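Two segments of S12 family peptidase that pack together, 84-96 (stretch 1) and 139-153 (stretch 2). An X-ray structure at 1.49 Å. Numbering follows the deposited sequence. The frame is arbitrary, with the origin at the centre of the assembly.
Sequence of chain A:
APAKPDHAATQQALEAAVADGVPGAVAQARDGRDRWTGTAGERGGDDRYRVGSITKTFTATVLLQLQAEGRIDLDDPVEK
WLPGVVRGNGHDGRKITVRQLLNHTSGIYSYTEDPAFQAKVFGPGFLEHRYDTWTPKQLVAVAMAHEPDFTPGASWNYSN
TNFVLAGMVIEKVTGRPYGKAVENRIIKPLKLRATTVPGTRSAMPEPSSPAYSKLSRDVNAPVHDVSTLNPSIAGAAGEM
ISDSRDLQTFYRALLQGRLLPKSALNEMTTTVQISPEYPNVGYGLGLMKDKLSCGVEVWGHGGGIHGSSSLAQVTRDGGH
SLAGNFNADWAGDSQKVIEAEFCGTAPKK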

# COMPACT_ATOMS: atom_id res chain seq x y z
N GLY A 84 -4.11 -22.92 13.13
CA GLY A 84 -4.30 -22.38 14.47
C GLY A 84 -4.07 -20.89 14.64
O GLY A 84 -4.28 -20.37 15.72
N VAL A 85 -3.67 -20.19 13.58
CA VAL A 85 -3.26 -18.79 13.71
C VAL A 85 -4.44 -17.85 13.77
O VAL A 85 -4.42 -16.88 14.52
CB VAL A 85 -2.31 -18.40 12.55
CG1 VAL A 85 -1.96 -16.89 12.57
CG2 VAL A 85 -1.05 -19.22 12.63
N VAL A 86 -5.46 -18.10 12.95
CA VAL A 86 -6.63 -17.23 12.90
C VAL A 86 -7.78 -17.94 13.62
O VAL A 86 -8.53 -18.68 12.98
CB VAL A 86 -6.98 -16.88 11.44
CG1 VAL A 86 -8.19 -15.94 11.37
CG2 VAL A 86 -5.78 -16.22 10.73
N ARG A 87 -7.90 -17.77 14.95
CA ARG A 87 -8.91 -18.50 15.75
C ARG A 87 -9.60 -17.69 16.87
O ARG A 87 -10.46 -18.20 17.59
CB ARG A 87 -8.25 -19.72 16.43
CG ARG A 87 -7.73 -20.76 15.47
CD ARG A 87 -8.87 -21.41 14.70
NE ARG A 87 -8.44 -22.67 14.10
CZ ARG A 87 -8.48 -23.85 14.71
NH1 ARG A 87 -8.95 -23.95 15.95
NH2 ARG A 87 -8.05 -24.93 14.09
N GLY A 88 -9.24 -16.44 17.03
CA GLY A 88 -9.61 -15.73 18.24
C GLY A 88 -10.95 -15.04 18.21
O GLY A 88 -11.28 -14.35 17.26
N ASN A 89 -11.74 -15.23 19.27
CA ASN A 89 -12.97 -14.49 19.51
C ASN A 89 -13.90 -14.43 18.30
O ASN A 89 -14.42 -13.37 17.98
CB ASN A 89 -12.63 -13.08 20.01
CG ASN A 89 -13.71 -12.49 20.93
OD1 ASN A 89 -14.79 -13.03 21.06
ND2 ASN A 89 -13.40 -11.35 21.56
N GLY A 90 -14.05 -15.56 17.60
CA GLY A 90 -14.92 -15.66 16.45
C GLY A 90 -14.19 -15.70 15.12
O GLY A 90 -14.76 -16.12 14.10
N HIS A 91 -12.95 -15.24 15.08
CA HIS A 91 -12.16 -15.38 13.87
C HIS A 91 -11.93 -16.85 13.58
O HIS A 91 -11.63 -17.62 14.49
CB HIS A 91 -10.79 -14.71 14.04
CG HIS A 91 -10.84 -13.21 13.99
ND1 HIS A 91 -10.89 -12.41 15.12
CD2 HIS A 91 -10.83 -12.36 12.94
CE1 HIS A 91 -10.89 -11.14 14.76
NE2 HIS A 91 -10.86 -11.09 13.44
N ASP A 92 -12.02 -17.25 12.32
CA ASP A 92 -11.87 -18.66 11.98
C ASP A 92 -11.25 -18.85 10.61
O ASP A 92 -11.92 -18.75 9.57
CB ASP A 92 -13.24 -19.33 12.01
CG ASP A 92 -13.14 -20.83 11.94
OD1 ASP A 92 -12.03 -21.35 11.69
OD2 ASP A 92 -14.19 -21.49 12.14
N GLY A 93 -9.95 -19.12 10.62
CA GLY A 93 -9.22 -19.35 9.39
C GLY A 93 -9.68 -20.57 8.60
O GLY A 93 -9.28 -20.72 7.45
N ARG A 94 -10.51 -21.42 9.21
CA ARG A 94 -11.07 -22.55 8.47
C ARG A 94 -12.12 -22.07 7.46
O ARG A 94 -12.45 -22.79 6.51
CB ARG A 94 -11.71 -23.57 9.43
CG ARG A 94 -10.73 -24.27 10.36
CD ARG A 94 -11.41 -24.82 11.64
NE ARG A 94 -11.73 -23.78 12.62
CZ ARG A 94 -11.81 -23.96 13.94
NH1 ARG A 94 -11.59 -25.16 14.47
NH2 ARG A 94 -12.11 -22.94 14.75
N LYS A 95 -12.65 -20.86 7.68
CA LYS A 95 -13.78 -20.34 6.91
C LYS A 95 -13.39 -19.14 6.06
O LYS A 95 -14.24 -18.51 5.43
CB LYS A 95 -14.89 -19.91 7.87
CG LYS A 95 -15.33 -20.97 8.86
CD LYS A 95 -15.90 -22.18 8.17
CE LYS A 95 -16.50 -23.16 9.19
NZ LYS A 95 -15.49 -23.65 10.18
N ILE A 96 -12.11 -18.80 6.08
CA ILE A 96 -11.58 -17.63 5.37
C ILE A 96 -10.54 -18.11 4.38
O ILE A 96 -9.68 -18.91 4.74
CB ILE A 96 -10.89 -16.67 6.35
CG1 ILE A 96 -11.89 -16.09 7.35
CG2 ILE A 96 -10.22 -15.50 5.58
CD1 ILE A 96 -11.23 -15.43 8.56
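Stretch 2 (139-153) LVAVAMAHEPDFTPG

Stretch 2 runs alongside stretch 1 in the same direction, as the nearest CA pairs show: Val-85 CA to Val-140 CA at 8.0 Å, Gly-88 CA to Met-144 CA at 4.5 Å, Asn-89 CA to Glu-147 CA at 5.0 Å, His-91 CA to Pro-148 CA at 5.7 Å and Ile-96 CA to Pro-152 CA at 5.9 Å. Stretch 1 has no regular helix or strand. Stretch 2 enters on a helix already under way at Leu-139 and continues as loop, with extended backbone angles at His-146 (-114/162), Glu-147 (-74/149) and Pro-148 (-59/159). Together they bury 615 Å².

The centre of the contact is the His-91 ring. Its chi1 of -74° (m) and chi2 of 96° place it between two aliphatic groups: Met-144 CE lies 3.4 Å from the ring centroid and 7° off the normal, while Pro-148 CG lies over the opposite face at 3.7 Å and 9°. Both offsets are small enough to define CH-pi contacts. Within stretch 1, the ring is held by a hydrogen bond from His-91 ND1 to Gly-88 O (2.9 Å, 145°), an acceptor that also receives His-91 N at 2.9 Å.

Met-144 reaches this face by folding back. Its CA-to-CB bond points sideways, but chi1 and chi2 are both m (-66° and -62°), and chi3, at 101° between wells, directs CE over the imidazole. The bend leaves Met-144 SD 4.2 Å from Val-86 CG1 and 3.8 Å from Arg-87 N, so the thioether lies along the backbone of stretch 1.

Close backbone approach explains the fit at Gly-88. Its CA is 3.3 Å from Met-144 O in a CA-H...O contact (145° at H), and an ideal CB would fall 2.0 Å from that same oxygen, a clash. Next along, Asn-89, with phi/psi of 48/43, points toward stretch 2; chi1 of -151° (t) and chi2 of -10° carry Asn-89 ND2 to Ala-145 O (3.0 Å, 166°), the one assigned hydrogen bond between the stretches. Asn-89 O returns a contact to Glu-147 CA at 3.2 Å (158° at H), whereas the Glu-147 side chain, t at chi1 and chi2, points away overall.

The flanks are apolar. Val-140, chi1 t, points toward stretch 1 and sets its CG1 3.9 Å from Val-85 CG1. At the far end Pro-152, its ring C-gamma exo, places CG 3.4 Å from Ile-96 CG1 and CB 3.4 Å from Lys-95 O. The Lys-95 side chain begins toward stretch 2 but its end leads away, and Lys-95 NZ forms a salt bridge with Asp-92 OD2 at 3.2 Å.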

# COMPACT_ATOMS: atom_id res chain seq x y z
N LEU A 139 1.57 -8.96 15.64
CA LEU A 139 0.52 -8.14 15.06
C LEU A 139 -0.79 -8.92 14.94
O LEU A 139 -1.87 -8.40 15.22
CB LEU A 139 0.97 -7.61 13.70
CG LEU A 139 2.19 -6.67 13.76
CD1 LEU A 139 2.59 -6.29 12.34
CD2 LEU A 139 1.93 -5.42 14.61
N VAL A 140 -0.72 -10.16 14.48
CA VAL A 140 -1.92 -10.97 14.36
C VAL A 140 -2.51 -11.21 15.76
O VAL A 140 -3.73 -11.14 15.94
CB VAL A 140 -1.62 -12.28 13.62
CG1 VAL A 140 -2.81 -13.21 13.66
CG2 VAL A 140 -1.19 -11.99 12.17
N ALA A 141 -1.66 -11.46 16.75
CA ALA A 141 -2.16 -11.67 18.12
C ALA A 141 -2.98 -10.49 18.60
O ALA A 141 -4.03 -10.67 19.25
CB ALA A 141 -1.01 -11.91 19.09
N VAL A 142 -2.53 -9.28 18.29
CA VAL A 142 -3.26 -8.09 18.68
C VAL A 142 -4.70 -8.15 18.15
O VAL A 142 -5.67 -7.87 18.87
CB VAL A 142 -2.54 -6.81 18.18
CG1 VAL A 142 -3.43 -5.58 18.29
CG2 VAL A 142 -1.26 -6.59 18.94
N ALA A 143 -4.86 -8.52 16.90
CA ALA A 143 -6.17 -8.64 16.28
C ALA A 143 -7.03 -9.75 16.85
O ALA A 143 -8.24 -9.61 16.93
CB ALA A 143 -6.03 -8.81 14.76
N MET A 144 -6.39 -10.84 17.27
CA MET A 144 -7.12 -12.05 17.67
C MET A 144 -7.73 -11.96 19.07
O MET A 144 -8.44 -12.88 19.48
CB MET A 144 -6.20 -13.27 17.54
CG MET A 144 -5.83 -13.58 16.08
SD MET A 144 -7.20 -13.99 15.00
CE MET A 144 -7.46 -12.43 14.13
N ALA A 145 -7.52 -10.86 19.77
CA ALA A 145 -8.27 -10.60 21.00
C ALA A 145 -9.72 -10.25 20.70
O ALA A 145 -10.58 -10.35 21.57
CB ALA A 145 -7.62 -9.46 21.76
N HIS A 146 -9.98 -9.86 19.46
CA HIS A 146 -11.21 -9.18 19.12
C HIS A 146 -12.10 -9.99 18.20
O HIS A 146 -11.65 -10.91 17.54
CB HIS A 146 -10.88 -7.88 18.39
CG HIS A 146 -10.00 -6.96 19.17
ND1 HIS A 146 -10.43 -6.32 20.31
CD2 HIS A 146 -8.70 -6.62 19.01
CE1 HIS A 146 -9.45 -5.58 20.80
NE2 HIS A 146 -8.39 -5.74 20.02
N GLU A 147 -13.38 -9.61 18.16
CA GLU A 147 -14.33 -10.22 17.25
C GLU A 147 -14.08 -9.73 15.83
O GLU A 147 -13.67 -8.61 15.63
CB GLU A 147 -15.75 -9.84 17.66
CG GLU A 147 -16.85 -10.63 17.00
CD GLU A 147 -18.23 -10.36 17.60
OE1 GLU A 147 -18.52 -9.20 17.99
OE2 GLU A 147 -19.03 -11.32 17.67
N PRO A 148 -14.36 -10.57 14.83
CA PRO A 148 -14.31 -10.08 13.45
C PRO A 148 -15.26 -8.93 13.20
O PRO A 148 -16.24 -8.75 13.92
CB PRO A 148 -14.77 -11.30 12.64
CG PRO A 148 -14.52 -12.45 13.50
CD PRO A 148 -14.75 -11.98 14.90
N ASP A 149 -15.01 -8.16 12.15
CA ASP A 149 -15.96 -7.14 11.71
C ASP A 149 -17.24 -7.74 11.10
O ASP A 149 -18.31 -7.14 11.21
CB ASP A 149 -15.28 -6.20 10.70
CG ASP A 149 -14.25 -5.31 11.35
OD1 ASP A 149 -14.53 -4.70 12.39
OD2 ASP A 149 -13.14 -5.23 10.79
N PHE A 150 -17.10 -8.87 10.43
CA PHE A 150 -18.23 -9.52 9.78
C PHE A 150 -17.85 -10.95 9.42
O PHE A 150 -16.68 -11.34 9.49
CB PHE A 150 -18.70 -8.72 8.55
CG PHE A 150 -17.61 -8.38 7.59
CD1 PHE A 150 -17.22 -9.29 6.64
CD2 PHE A 150 -17.00 -7.13 7.61
CE1 PHE A 150 -16.24 -9.00 5.74
CE2 PHE A 150 -16.01 -6.82 6.70
CZ PHE A 150 -15.64 -7.76 5.77
N THR A 151 -18.86 -11.74 9.05
CA THR A 151 -18.67 -13.12 8.65
C THR A 151 -17.94 -13.13 7.30
O THR A 151 -18.21 -12.29 6.45
CB THR A 151 -20.03 -13.86 8.53
OG1 THR A 151 -20.80 -13.30 7.47
CG2 THR A 151 -20.82 -13.73 9.79
N PRO A 152 -17.02 -14.08 7.12
CA PRO A 152 -16.23 -14.05 5.88
C PRO A 152 -17.07 -13.98 4.62
O PRO A 152 -18.05 -14.71 4.49
CB PRO A 152 -15.45 -15.36 5.96
CG PRO A 152 -15.27 -15.59 7.43
CD PRO A 152 -16.57 -15.14 8.04
N GLY A 153 -16.71 -13.07 3.73
CA GLY A 153 -17.39 -12.91 2.45
C GLY A 153 -18.59 -11.99 2.48
O GLY A 153 -19.11 -11.64 1.42